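Local coordinates for protein 6'''-hydroxyparomomycin C oxidase (Microbacterium trichothecenolyticum, PDB 7DVE) that oxidises the C3 hydroxyl of the sugar in C-glycosides such as mangiferin and isoorientin, using FAD and molecular oxygen and releasing hydrogen peroxide, at residues 296-301 / 370-375; 302-307 / 428-433; 383-388 / 396-401. All coordinates share one frame; numbering follows the deposited sequence.

Interaction 1 of 3, residues 296-301 / 370-375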
ATOM      1  N   ASN A 296      -0.391  -3.355 -12.841  1.00 55.49           N
ATOM      2  CA  ASN A 296       0.627  -2.346 -13.105  1.00 56.11           C
ATOM      3  C   ASN A 296       1.424  -2.003 -11.854  1.00 54.48           C
ATOM      4  O   ASN A 296       0.863  -1.769 -10.775  1.00 53.88           O
ATOM      5  CB  ASN A 296       0.027  -1.075 -13.733  1.00 51.83           C
ATOM      6  CG  ASN A 296      -1.095  -0.443 -12.888  1.00 56.96           C
ATOM      7  OD1 ASN A 296      -0.926   0.645 -12.310  1.00 51.59           O
ATOM      8  ND2 ASN A 296      -2.267  -1.101 -12.872  1.00 53.54           N
ATOM      9  N   ASP A 297       2.738  -1.997 -12.024  1.00 51.55           N
ATOM     10  CA  ASP A 297       3.717  -1.509 -11.066  1.00 51.36           C
ATOM     11  C   ASP A 297       4.162  -0.112 -11.506  1.00 52.37           C
ATOM     12  O   ASP A 297       3.958   0.288 -12.655  1.00 52.79           O
ATOM     13  CB  ASP A 297       4.882  -2.511 -10.989  1.00 49.25           C
ATOM     14  CG  ASP A 297       6.103  -1.993 -10.254  1.00 51.57           C
ATOM     15  OD1 ASP A 297       6.056  -1.878  -9.007  1.00 51.19           O
ATOM     16  OD2 ASP A 297       7.150  -1.780 -10.918  1.00 53.23           O
ATOM     17  N   GLN A 298       4.736   0.646 -10.572  1.00 50.89           N
ATOM     18  CA  GLN A 298       5.225   2.000 -10.845  1.00 51.37           C
ATOM     19  C   GLN A 298       6.751   1.961 -10.905  1.00 53.32           C
ATOM     20  O   GLN A 298       7.417   1.900  -9.863  1.00 54.18           O
ATOM     21  CB  GLN A 298       4.745   2.994  -9.783  1.00 49.80           C
ATOM     22  CG  GLN A 298       3.223   3.265  -9.733  1.00 50.60           C
ATOM     23  CD  GLN A 298       2.835   4.028  -8.455  1.00 51.90           C
ATOM     24  OE1 GLN A 298       3.690   4.267  -7.604  1.00 52.07           O
ATOM     25  NE2 GLN A 298       1.556   4.402  -8.317  1.00 47.79           N
ATOM     26  N   ALA A 299       7.309   1.999 -12.119  1.00 53.00           N
ATOM     27  CA  ALA A 299       8.766   2.040 -12.266  1.00 53.80           C
ATOM     28  C   ALA A 299       9.343   3.160 -11.402  1.00 53.02           C
ATOM     29  O   ALA A 299       8.826   4.280 -11.391  1.00 49.65           O
ATOM     30  CB  ALA A 299       9.146   2.236 -13.736  1.00 50.15           C
ATOM     31  N   GLN A 300      10.402   2.840 -10.650  1.00 52.81           N
ATOM     32  CA  GLN A 300      10.932   3.720  -9.613  1.00 48.45           C
ATOM     33  C   GLN A 300      12.377   4.075  -9.929  1.00 50.43           C
ATOM     34  O   GLN A 300      13.199   3.185 -10.203  1.00 50.15           O
ATOM     35  CB  GLN A 300      10.844   3.046  -8.246  1.00 51.26           C
ATOM     36  CG  GLN A 300      11.446   3.864  -7.099  1.00 53.84           C
ATOM     37  CD  GLN A 300      11.299   3.205  -5.728  1.00 53.09           C
ATOM     38  OE1 GLN A 300      11.135   1.985  -5.599  1.00 54.41           O
ATOM     39  NE2 GLN A 300      11.377   4.014  -4.703  1.00 53.21           N
ATOM     40  N   ILE A 301      12.674   5.371  -9.911  1.00 49.26           N
ATOM     41  CA  ILE A 301      14.008   5.904 -10.177  1.00 48.31           C
ATOM     42  C   ILE A 301      14.451   6.617  -8.909  1.00 48.35           C
ATOM     43  O   ILE A 301      13.692   7.412  -8.351  1.00 45.40           O
ATOM     44  CB  ILE A 301      14.020   6.871 -11.380  1.00 48.91           C
ATOM     45  CG1 ILE A 301      13.575   6.168 -12.674  1.00 52.09           C
ATOM     46  CG2 ILE A 301      15.428   7.449 -11.580  1.00 48.94           C
ATOM     47  CD1 ILE A 301      12.105   6.324 -13.045  1.00 52.28           C
ATOM     48  N   GLY A 370      13.020   9.856  -4.867  1.00 48.96           N
ATOM     49  CA  GLY A 370      12.389   8.877  -5.735  1.00 43.96           C
ATOM     50  C   GLY A 370      11.369   9.491  -6.685  1.00 48.48           C
ATOM     51  O   GLY A 370      10.499  10.276  -6.280  1.00 48.35           O
ATOM     52  N   LEU A 371      11.466   9.138  -7.959  1.00 46.43           N
ATOM     53  CA  LEU A 371      10.443   9.436  -8.942  1.00 49.18           C
ATOM     54  C   LEU A 371       9.765   8.147  -9.391  1.00 49.29           C
ATOM     55  O   LEU A 371      10.412   7.112  -9.556  1.00 49.67           O
ATOM     56  CB  LEU A 371      11.019  10.181 -10.155  1.00 51.10           C
ATOM     57  CG  LEU A 371      10.681  11.686 -10.269  1.00 54.05           C
ATOM     58  CD1 LEU A 371      11.291  12.510  -9.127  1.00 49.63           C
ATOM     59  CD2 LEU A 371      11.063  12.239 -11.656  1.00 54.66           C
ATOM     60  N   PHE A 372       8.456   8.223  -9.585  1.00 51.31           N
ATOM     61  CA  PHE A 372       7.624   7.083  -9.928  1.00 50.87           C
ATOM     62  C   PHE A 372       6.864   7.402 -11.194  1.00 53.31           C
ATOM     63  O   PHE A 372       6.277   8.485 -11.313  1.00 55.37           O
ATOM     64  CB  PHE A 372       6.609   6.755  -8.824  1.00 51.83           C
ATOM     65  CG  PHE A 372       7.236   6.361  -7.516  1.00 52.18           C
ATOM     66  CD1 PHE A 372       7.837   7.324  -6.692  1.00 49.83           C
ATOM     67  CD2 PHE A 372       7.216   5.038  -7.092  1.00 47.24           C
ATOM     68  CE1 PHE A 372       8.429   6.973  -5.468  1.00 46.51           C
ATOM     69  CE2 PHE A 372       7.788   4.687  -5.860  1.00 50.88           C
ATOM     70  CZ  PHE A 372       8.399   5.667  -5.046  1.00 47.67           C
ATOM     71  N   CYS A 373       6.865   6.443 -12.120  1.00 53.91           N
ATOM     72  CA  CYS A 373       6.189   6.546 -13.402  1.00 54.03           C
ATOM     73  C   CYS A 373       4.818   5.887 -13.364  1.00 54.78           C
ATOM     74  O   CYS A 373       4.585   4.937 -12.607  1.00 53.68           O
ATOM     75  CB  CYS A 373       7.025   5.884 -14.492  1.00 50.43           C
ATOM     76  SG  CYS A 373       8.567   6.707 -14.739  1.00 54.89           S
ATOM     77  N   ALA A 374       3.914   6.405 -14.201  1.00 53.42           N
ATOM     78  CA  ALA A 374       2.658   5.734 -14.498  1.00 52.79           C
ATOM     79  C   ALA A 374       2.881   4.680 -15.584  1.00 55.27           C
ATOM     80  O   ALA A 374       3.668   4.884 -16.511  1.00 53.14           O
ATOM     81  CB  ALA A 374       1.614   6.747 -14.962  1.00 56.10           C
ATOM     82  N   LYS A 375       2.196   3.547 -15.456  1.00 54.53           N
ATOM     83  CA  LYS A 375       2.358   2.449 -16.394  1.00 54.41           C
ATOM     84  C   LYS A 375       1.453   2.642 -17.608  1.00 59.64           C
ATOM     85  O   LYS A 375       0.328   3.139 -17.491  1.00 57.11           O
ATOM     86  CB  LYS A 375       2.031   1.118 -15.717  1.00 53.34           C
ATOM     87  CG  LYS A 375       2.328  -0.131 -16.586  1.00 56.65           C
ATOM     88  CD  LYS A 375       3.780  -0.236 -17.056  1.00 56.21           C
ATOM     89  CE  LYS A 375       4.059  -1.586 -17.777  1.00 58.94           C
ATOM     90  NZ  LYS A 375       3.361  -1.757 -19.112  1.00 55.84           N
TER
HETATM   91  O   HOH W   1       0.628   2.777 -13.140  1.00 48.81           O

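Interaction 2 of 3, residues 302-307 / 428-433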
ATOM      1  N   VAL A 302      15.662   6.326  -8.443  1.00 46.81           N
ATOM      2  CA  VAL A 302      16.143   6.836  -7.163  1.00 47.08           C
ATOM      3  C   VAL A 302      17.459   7.573  -7.371  1.00 48.04           C
ATOM      4  O   VAL A 302      18.210   7.330  -8.322  1.00 48.70           O
ATOM      5  CB  VAL A 302      16.336   5.717  -6.111  1.00 49.33           C
ATOM      6  CG1 VAL A 302      15.005   5.042  -5.777  1.00 48.39           C
ATOM      7  CG2 VAL A 302      17.389   4.701  -6.593  1.00 45.99           C
ATOM      8  N   PHE A 303      17.752   8.445  -6.427  1.00 46.87           N
ATOM      9  CA  PHE A 303      18.891   9.342  -6.527  1.00 47.79           C
ATOM     10  C   PHE A 303      19.211   9.781  -5.107  1.00 45.81           C
ATOM     11  O   PHE A 303      18.327   9.809  -4.263  1.00 49.18           O
ATOM     12  CB  PHE A 303      18.519  10.540  -7.406  1.00 47.37           C
ATOM     13  CG  PHE A 303      19.676  11.227  -8.043  1.00 47.90           C
ATOM     14  CD1 PHE A 303      20.742  10.508  -8.545  1.00 49.57           C
ATOM     15  CD2 PHE A 303      19.678  12.614  -8.169  1.00 51.70           C
ATOM     16  CE1 PHE A 303      21.818  11.160  -9.194  1.00 51.87           C
ATOM     17  CE2 PHE A 303      20.742  13.281  -8.783  1.00 53.49           C
ATOM     18  CZ  PHE A 303      21.820  12.540  -9.302  1.00 51.72           C
ATOM     19  N   ALA A 304      20.448  10.142  -4.841  1.00 43.52           N
ATOM     20  CA  ALA A 304      20.827  10.593  -3.511  1.00 49.23           C
ATOM     21  C   ALA A 304      21.702  11.823  -3.649  1.00 49.77           C
ATOM     22  O   ALA A 304      22.569  11.865  -4.529  1.00 50.22           O
ATOM     23  CB  ALA A 304      21.587   9.492  -2.740  1.00 52.21           C
ATOM     24  N   VAL A 305      21.480  12.835  -2.796  1.00 48.32           N
ATOM     25  CA  VAL A 305      22.280  14.058  -2.867  1.00 51.75           C
ATOM     26  C   VAL A 305      22.686  14.527  -1.472  1.00 51.79           C
ATOM     27  O   VAL A 305      21.990  14.304  -0.478  1.00 50.03           O
ATOM     28  CB  VAL A 305      21.574  15.209  -3.634  1.00 53.17           C
ATOM     29  CG1 VAL A 305      21.067  14.735  -4.994  1.00 49.48           C
ATOM     30  CG2 VAL A 305      20.446  15.796  -2.813  1.00 53.01           C
ATOM     31  N   ARG A 306      23.855  15.157  -1.407  1.00 51.74           N
ATOM     32  CA  ARG A 306      24.332  15.832  -0.214  1.00 53.80           C
ATOM     33  C   ARG A 306      23.904  17.293  -0.264  1.00 56.38           C
ATOM     34  O   ARG A 306      24.346  18.046  -1.140  1.00 58.07           O
ATOM     35  CB  ARG A 306      25.850  15.726  -0.105  1.00 54.61           C
ATOM     36  CG  ARG A 306      26.420  16.481   1.083  1.00 57.54           C
ATOM     37  CD  ARG A 306      27.948  16.442   1.075  1.00 63.05           C
ATOM     38  NE  ARG A 306      28.382  15.356   1.945  1.00 67.65           N
ATOM     39  CZ  ARG A 306      28.748  14.157   1.516  1.00 65.94           C
ATOM     40  NH1 ARG A 306      28.876  13.897   0.221  1.00 64.48           N
ATOM     41  NH2 ARG A 306      28.977  13.194   2.406  1.00 67.24           N
ATOM     42  N   MET A 307      23.054  17.693   0.670  1.00 55.87           N
ATOM     43  CA  MET A 307      22.589  19.079   0.709  1.00 58.48           C
ATOM     44  C   MET A 307      23.741  20.053   0.961  1.00 59.30           C
ATOM     45  O   MET A 307      24.579  19.838   1.843  1.00 60.71           O
ATOM     46  CB  MET A 307      21.532  19.235   1.793  1.00 60.30           C
ATOM     47  CG  MET A 307      20.142  18.995   1.269  1.00 59.94           C
ATOM     48  SD  MET A 307      18.881  19.573   2.394  1.00 73.85           S
ATOM     49  CE  MET A 307      19.693  19.517   3.977  1.00 64.87           C
ATOM     50  N   ASP A 428      24.693  18.392  -3.948  1.00 57.90           N
ATOM     51  CA  ASP A 428      25.624  17.724  -4.828  1.00 59.64           C
ATOM     52  C   ASP A 428      25.310  16.238  -4.874  1.00 56.27           C
ATOM     53  O   ASP A 428      25.310  15.573  -3.829  1.00 55.82           O
ATOM     54  CB  ASP A 428      27.060  17.965  -4.380  1.00 61.49           C
ATOM     55  CG  ASP A 428      27.370  19.452  -4.239  1.00 66.32           C
ATOM     56  OD1 ASP A 428      27.399  20.146  -5.276  1.00 68.90           O
ATOM     57  OD2 ASP A 428      27.589  19.925  -3.098  1.00 69.46           O
ATOM     58  N   PRO A 429      25.000  15.699  -6.047  1.00 55.65           N
ATOM     59  CA  PRO A 429      24.605  14.288  -6.135  1.00 55.70           C
ATOM     60  C   PRO A 429      25.722  13.362  -5.669  1.00 55.30           C
ATOM     61  O   PRO A 429      26.903  13.651  -5.845  1.00 54.03           O
ATOM     62  CB  PRO A 429      24.308  14.101  -7.625  1.00 57.90           C
ATOM     63  CG  PRO A 429      23.994  15.527  -8.153  1.00 56.95           C
ATOM     64  CD  PRO A 429      24.827  16.444  -7.313  1.00 55.97           C
ATOM     65  N   LEU A 430      25.337  12.247  -5.049  1.00 53.08           N
ATOM     66  CA  LEU A 430      26.318  11.259  -4.627  1.00 56.03           C
ATOM     67  C   LEU A 430      26.844  10.454  -5.802  1.00 57.71           C
ATOM     68  O   LEU A 430      27.877   9.801  -5.673  1.00 56.95           O
ATOM     69  CB  LEU A 430      25.716  10.316  -3.583  1.00 55.44           C
ATOM     70  CG  LEU A 430      26.010  10.617  -2.110  1.00 57.71           C
ATOM     71  CD1 LEU A 430      25.809  12.096  -1.779  1.00 55.98           C
ATOM     72  CD2 LEU A 430      25.177   9.733  -1.193  1.00 55.02           C
ATOM     73  N   ASP A 431      26.175  10.552  -6.946  1.00 59.02           N
ATOM     74  CA  ASP A 431      26.391   9.785  -8.157  1.00 56.54           C
ATOM     75  C   ASP A 431      25.919  10.693  -9.275  1.00 56.66           C
ATOM     76  O   ASP A 431      24.988  11.470  -9.069  1.00 58.37           O
ATOM     77  CB  ASP A 431      25.584   8.483  -8.095  1.00 59.14           C
ATOM     78  CG  ASP A 431      26.048   7.457  -9.083  1.00 61.86           C
ATOM     79  OD1 ASP A 431      26.459   7.849 -10.207  1.00 61.54           O
ATOM     80  OD2 ASP A 431      25.991   6.253  -8.723  1.00 61.99           O
ATOM     81  N   ASP A 432      26.568  10.654 -10.444  1.00 57.03           N
ATOM     82  CA  ASP A 432      26.069  11.630 -11.411  1.00 54.80           C
ATOM     83  C   ASP A 432      24.816  11.146 -12.131  1.00 55.70           C
ATOM     84  O   ASP A 432      24.150  11.950 -12.796  1.00 56.85           O
ATOM     85  CB  ASP A 432      27.157  12.068 -12.429  1.00 54.21           C
ATOM     86  CG  ASP A 432      27.495  10.994 -13.478  1.00 57.83           C
ATOM     87  OD1 ASP A 432      27.130   9.812 -13.262  1.00 59.68           O
ATOM     88  OD2 ASP A 432      28.170  11.325 -14.499  1.00 53.83           O
ATOM     89  N   ARG A 433      24.461   9.873 -11.998  1.00 56.04           N
ATOM     90  CA  ARG A 433      23.256   9.404 -12.659  1.00 54.98           C
ATOM     91  C   ARG A 433      22.371   8.642 -11.684  1.00 53.28           C
ATOM     92  O   ARG A 433      22.855   8.080 -10.696  1.00 51.63           O
ATOM     93  CB  ARG A 433      23.608   8.526 -13.866  1.00 54.85           C
ATOM     94  CG  ARG A 433      24.113   9.332 -15.047  1.00 53.16           C
ATOM     95  CD  ARG A 433      24.135   8.471 -16.287  1.00 60.46           C
ATOM     96  NE  ARG A 433      24.790   9.131 -17.411  1.00 65.00           N
ATOM     97  CZ  ARG A 433      24.170   9.945 -18.259  1.00 66.52           C
ATOM     98  NH1 ARG A 433      22.888  10.238 -18.120  1.00 65.64           N
ATOM     99  NH2 ARG A 433      24.854  10.479 -19.271  1.00 63.53           N
TER

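Interaction 3 of 3, residues 383-388 / 396-401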
ATOM      1  N   VAL A 383      -1.325 -11.197 -13.466  1.00 56.47           N
ATOM      2  CA  VAL A 383      -0.942 -12.345 -12.655  1.00 58.62           C
ATOM      3  C   VAL A 383      -1.857 -13.510 -13.019  1.00 59.74           C
ATOM      4  O   VAL A 383      -3.083 -13.383 -12.953  1.00 62.95           O
ATOM      5  CB  VAL A 383      -0.996 -12.035 -11.151  1.00 55.60           C
ATOM      6  CG1 VAL A 383      -2.317 -11.406 -10.767  1.00 58.16           C
ATOM      7  CG2 VAL A 383      -0.747 -13.307 -10.352  1.00 58.06           C
ATOM      8  N   ALA A 384      -1.262 -14.635 -13.411  1.00 59.22           N
ATOM      9  CA  ALA A 384      -1.945 -15.872 -13.761  1.00 62.39           C
ATOM     10  C   ALA A 384      -1.650 -16.944 -12.718  1.00 62.70           C
ATOM     11  O   ALA A 384      -0.676 -16.854 -11.966  1.00 63.34           O
ATOM     12  CB  ALA A 384      -1.508 -16.361 -15.152  1.00 59.00           C
ATOM     13  N   PHE A 385      -2.484 -17.981 -12.688  1.00 65.85           N
ATOM     14  CA  PHE A 385      -2.411 -18.973 -11.624  1.00 67.54           C
ATOM     15  C   PHE A 385      -2.383 -20.378 -12.201  1.00 70.64           C
ATOM     16  O   PHE A 385      -2.913 -20.631 -13.281  1.00 70.74           O
ATOM     17  CB  PHE A 385      -3.585 -18.815 -10.648  1.00 66.88           C
ATOM     18  CG  PHE A 385      -3.637 -17.472 -10.020  1.00 66.37           C
ATOM     19  CD1 PHE A 385      -2.761 -17.141  -9.003  1.00 63.77           C
ATOM     20  CD2 PHE A 385      -4.525 -16.507 -10.481  1.00 65.34           C
ATOM     21  CE1 PHE A 385      -2.792 -15.879  -8.438  1.00 61.03           C
ATOM     22  CE2 PHE A 385      -4.553 -15.255  -9.919  1.00 61.00           C
ATOM     23  CZ  PHE A 385      -3.681 -14.943  -8.905  1.00 61.25           C
ATOM     24  N   SER A 386      -1.748 -21.285 -11.462  1.00 73.89           N
ATOM     25  CA  SER A 386      -1.514 -22.653 -11.897  1.00 74.83           C
ATOM     26  C   SER A 386      -2.566 -23.583 -11.314  1.00 78.66           C
ATOM     27  O   SER A 386      -2.943 -23.451 -10.144  1.00 74.29           O
ATOM     28  CB  SER A 386      -0.120 -23.127 -11.479  1.00 74.89           C
ATOM     29  OG  SER A 386       0.118 -24.453 -11.952  1.00 78.27           O
ATOM     30  N   ASP A 387      -3.024 -24.533 -12.142  1.00 82.65           N
ATOM     31  CA  ASP A 387      -3.945 -25.572 -11.683  1.00 83.32           C
ATOM     32  C   ASP A 387      -3.273 -26.557 -10.737  1.00 82.57           C
ATOM     33  O   ASP A 387      -3.946 -27.169  -9.903  1.00 84.99           O
ATOM     34  CB  ASP A 387      -4.514 -26.371 -12.862  1.00 87.33           C
ATOM     35  CG  ASP A 387      -5.489 -25.579 -13.722  1.00 92.51           C
ATOM     36  OD1 ASP A 387      -6.286 -24.778 -13.173  1.00 87.92           O
ATOM     37  OD2 ASP A 387      -5.489 -25.824 -14.957  1.00 95.98           O
ATOM     38  N   SER A 388      -1.964 -26.741 -10.864  1.00 79.34           N
ATOM     39  CA  SER A 388      -1.263 -27.817 -10.177  1.00 80.27           C
ATOM     40  C   SER A 388      -0.306 -27.312  -9.112  1.00 78.77           C
ATOM     41  O   SER A 388      -0.335 -27.796  -7.977  1.00 80.16           O
ATOM     42  CB  SER A 388      -0.482 -28.662 -11.188  1.00 80.82           C
ATOM     43  OG  SER A 388       0.227 -27.828 -12.089  1.00 81.82           O
ATOM     44  N   PRO A 396      -2.798 -21.393  -5.203  1.00 64.51           N
ATOM     45  CA  PRO A 396      -2.328 -21.629  -6.577  1.00 64.39           C
ATOM     46  C   PRO A 396      -1.173 -20.709  -6.925  1.00 66.13           C
ATOM     47  O   PRO A 396      -1.235 -19.494  -6.701  1.00 64.37           O
ATOM     48  CB  PRO A 396      -3.560 -21.357  -7.445  1.00 63.85           C
ATOM     49  CG  PRO A 396      -4.723 -21.350  -6.535  1.00 65.53           C
ATOM     50  CD  PRO A 396      -4.265 -21.330  -5.106  1.00 65.66           C
ATOM     51  N   ALA A 397      -0.097 -21.306  -7.442  1.00 66.12           N
ATOM     52  CA  ALA A 397       1.129 -20.560  -7.673  1.00 64.64           C
ATOM     53  C   ALA A 397       0.924 -19.530  -8.773  1.00 63.36           C
ATOM     54  O   ALA A 397       0.157 -19.741  -9.711  1.00 67.65           O
ATOM     55  CB  ALA A 397       2.282 -21.501  -8.024  1.00 63.85           C
ATOM     56  N   MET A 398       1.604 -18.391  -8.629  1.00 62.26           N
ATOM     57  CA  MET A 398       1.513 -17.263  -9.549  1.00 61.02           C
ATOM     58  C   MET A 398       2.583 -17.312 -10.626  1.00 57.80           C
ATOM     59  O   MET A 398       3.729 -17.710 -10.390  1.00 56.41           O
ATOM     60  CB  MET A 398       1.622 -15.907  -8.829  1.00 56.45           C
ATOM     61  CG  MET A 398       1.014 -15.804  -7.452  1.00 55.79           C
ATOM     62  SD  MET A 398       1.420 -14.215  -6.683  1.00 55.59           S
ATOM     63  CE  MET A 398      -0.019 -14.023  -5.615  1.00 54.89           C
ATOM     64  N   GLN A 399       2.181 -16.876 -11.812  1.00 56.26           N
ATOM     65  CA  GLN A 399       3.073 -16.554 -12.910  1.00 57.26           C
ATOM     66  C   GLN A 399       2.775 -15.110 -13.275  1.00 56.98           C
ATOM     67  O   GLN A 399       1.608 -14.733 -13.424  1.00 58.25           O
ATOM     68  CB  GLN A 399       2.874 -17.490 -14.114  1.00 53.57           C
ATOM     69  CG  GLN A 399       3.641 -17.046 -15.339  1.00 56.55           C
ATOM     70  CD  GLN A 399       5.149 -17.140 -15.128  1.00 60.12           C
ATOM     71  OE1 GLN A 399       5.639 -18.139 -14.586  1.00 60.26           O
ATOM     72  NE2 GLN A 399       5.894 -16.103 -15.548  1.00 56.82           N
ATOM     73  N   LEU A 400       3.814 -14.293 -13.342  1.00 57.59           N
ATOM     74  CA  LEU A 400       3.678 -12.869 -13.602  1.00 56.89           C
ATOM     75  C   LEU A 400       4.032 -12.603 -15.059  1.00 58.41           C
ATOM     76  O   LEU A 400       5.085 -13.046 -15.539  1.00 56.94           O
ATOM     77  CB  LEU A 400       4.575 -12.055 -12.666  1.00 55.74           C
ATOM     78  CG  LEU A 400       4.183 -11.938 -11.178  1.00 56.16           C
ATOM     79  CD1 LEU A 400       5.022 -10.869 -10.466  1.00 45.79           C
ATOM     80  CD2 LEU A 400       2.696 -11.671 -10.999  1.00 52.41           C
ATOM     81  N   HIS A 401       3.145 -11.899 -15.763  1.00 57.61           N
ATOM     82  CA  HIS A 401       3.365 -11.493 -17.146  1.00 58.93           C
ATOM     83  C   HIS A 401       3.449  -9.972 -17.174  1.00 57.82           C
ATOM     84  O   HIS A 401       2.496  -9.291 -16.786  1.00 56.27           O
ATOM     85  CB  HIS A 401       2.239 -11.979 -18.059  1.00 58.72           C
ATOM     86  CG  HIS A 401       2.172 -13.468 -18.225  1.00 57.39           C
ATOM     87  ND1 HIS A 401       2.859 -14.134 -19.217  1.00 59.48           N
ATOM     88  CD2 HIS A 401       1.444 -14.410 -17.579  1.00 57.29           C
ATOM     89  CE1 HIS A 401       2.588 -15.425 -19.152  1.00 58.40           C
ATOM     90  NE2 HIS A 401       1.731 -15.621 -18.168  1.00 60.25           N
TER

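Interaction 1 of 3, residues 296-301 / 370-375
F372 and C373, adjacent in the chain, meet 296-301 in quite different ways. The ring of F372 packs alongside Q300, whose CG lies over one ring face in a CH-pi contact, 4.3 Å from the centroid. With Q300 CG anti to the backbone N (chi1 177°) and the chain extended beyond it, the glutamine points the same way as the ring, and its NE2 ends 3.4 Å from F372 CZ. The two planes differ by 30°. Q298 approaches the ring obliquely, its OE1 3.6 Å from F372 CD2, with the amide turned steeply against the ring. That oxygen is hydrogen-bonded to H444 ND1, while Q298 NE2 is held by T485 and C487, so both ends of the amide are fixed. C373 has apolar company instead: its SG lies 3.9 Å from I301 CD1, and A415 of helix 406-424 touches both side chains. Backbone bonds set the register. C373 N donates to A299 O at 3.0 Å, and I301 and L371 exchange a reciprocal pair, I301 N to L371 O at 2.9 Å and L371 N to I301 O at 2.8 Å. Farther along, a water joins N296 OD1 to K375 N. The arrangement is that of the antiparallel sheet beside the flavin in GMC oxidoreductases, helix-backed near I301 and close to H444, inferred to be the catalytic proton acceptor, at Q298.

Interaction 2 of 3, residues 302-307 / 428-433
The ring of F303 is the main projection of this contact, and the hollow that receives it is made by the chain of 429-433 as it bends after P429. Three surfaces line that hollow. P429 CB lies 3.4 Å from F303 CZ, D431 O approaches F303 CE1 obliquely to 3.2 Å, and R433 O faces the ring edge, 3.6 Å from F303 CE1. Having CG anti to the backbone N (chi1 -156°) carries the ring across to the other chain segment. Within the bend, a weak bond from R433 N to D431 OD1 spans the residues that form the far wall. An alanine in place of F303 would probably open a gap between P429 and the backbone of the bend, leaving the proline ring without its aromatic neighbour. A second fit runs the opposite way: L430 is the bump, and its two methyls reach along one face of the strand, CD2 3.9 Å from A304 CB and CD1 4.0 Å from R306 CB. The R306 side chain crosses the leucine at about a right angle. On the other face of the sheet V305 pairs with P429, its CG1 3.7 Å from P429 CA. Antiparallel backbone pairing sets these side chains in register: L430 N donates to A304 O in a nearly straight bond (N-H...O 178°), and R306 and D428 bond to each other through both backbone groups. In the fold, I419 and V420 of helix 406-424 pack on F303 while K424 touches P429, and strand 366-373 flanks strand 300-307, its I366 reaching both R306 and L430.

Interaction 3 of 3, residues 383-388 / 396-401
A384 and Q399 exchange two backbone hydrogen bonds, A384 N to Q399 O and Q399 N to A384 O, each 2.9 Å long, and they form the hydrogen-bonded pair at the middle of a two-stranded antiparallel sheet. A third bond, S386 N to A397 O, is 3.0 Å long and more bent, with an N-H...O angle of 138°. Beyond it the chain turns a corner, with an ST turn there: S386 OG, anti to the backbone N (chi1 -178°), accepts from S388 N at 3.3 Å and also accepts a hydrogen bond from D389 N. The Q399 side chain, bent at chi2 (66°), turns along its own strand to the next residue, where NE2 donates to L400 O. Packing occupies the face bearing V383, F385, M398 and L400. V383 presents CB to L400 CD2 at 3.7 Å, while its CG2 rests against M398 CB. F385 and M398 run side by side in the same direction, F385 CE1 lying 3.9 Å from M398 CG. Helix 276-283 covers part of this face, with P278 and Q279 against F385 and R276 against M398; W282 meets the F385 ring, and the bound FAD lies about 8 Å from the M398 side chain. At the end of the ribbon P396 O sits near the plane of the F385 ring, 3.6 Å from the edge atom CD1, and that same oxygen accepts a hydrogen bond from Q279 NE2.

Interactions 1 and 2, whose centres are about 19 Å apart, share strand 300-307: the first takes its start and the loop before it, the second the rest, and the chemistry changes along the way. Toward the interior, 296-301 pairs with 370-375 in a fully buried contact where Q298 is hydrogen-bonded to H444, the probable proton acceptor; toward the surface, 302-307 faces 428-433 in an exposed setting where shape fit and main-chain pairing predominate. Helix 406-424 touches both. Interaction 3 belongs to a separate two-stranded sheet, partly buried, nested in the chain between the segments of interaction 2. Its strand 382-386 directly follows strand 366-373 of interaction 1, yet the two contacts do not touch.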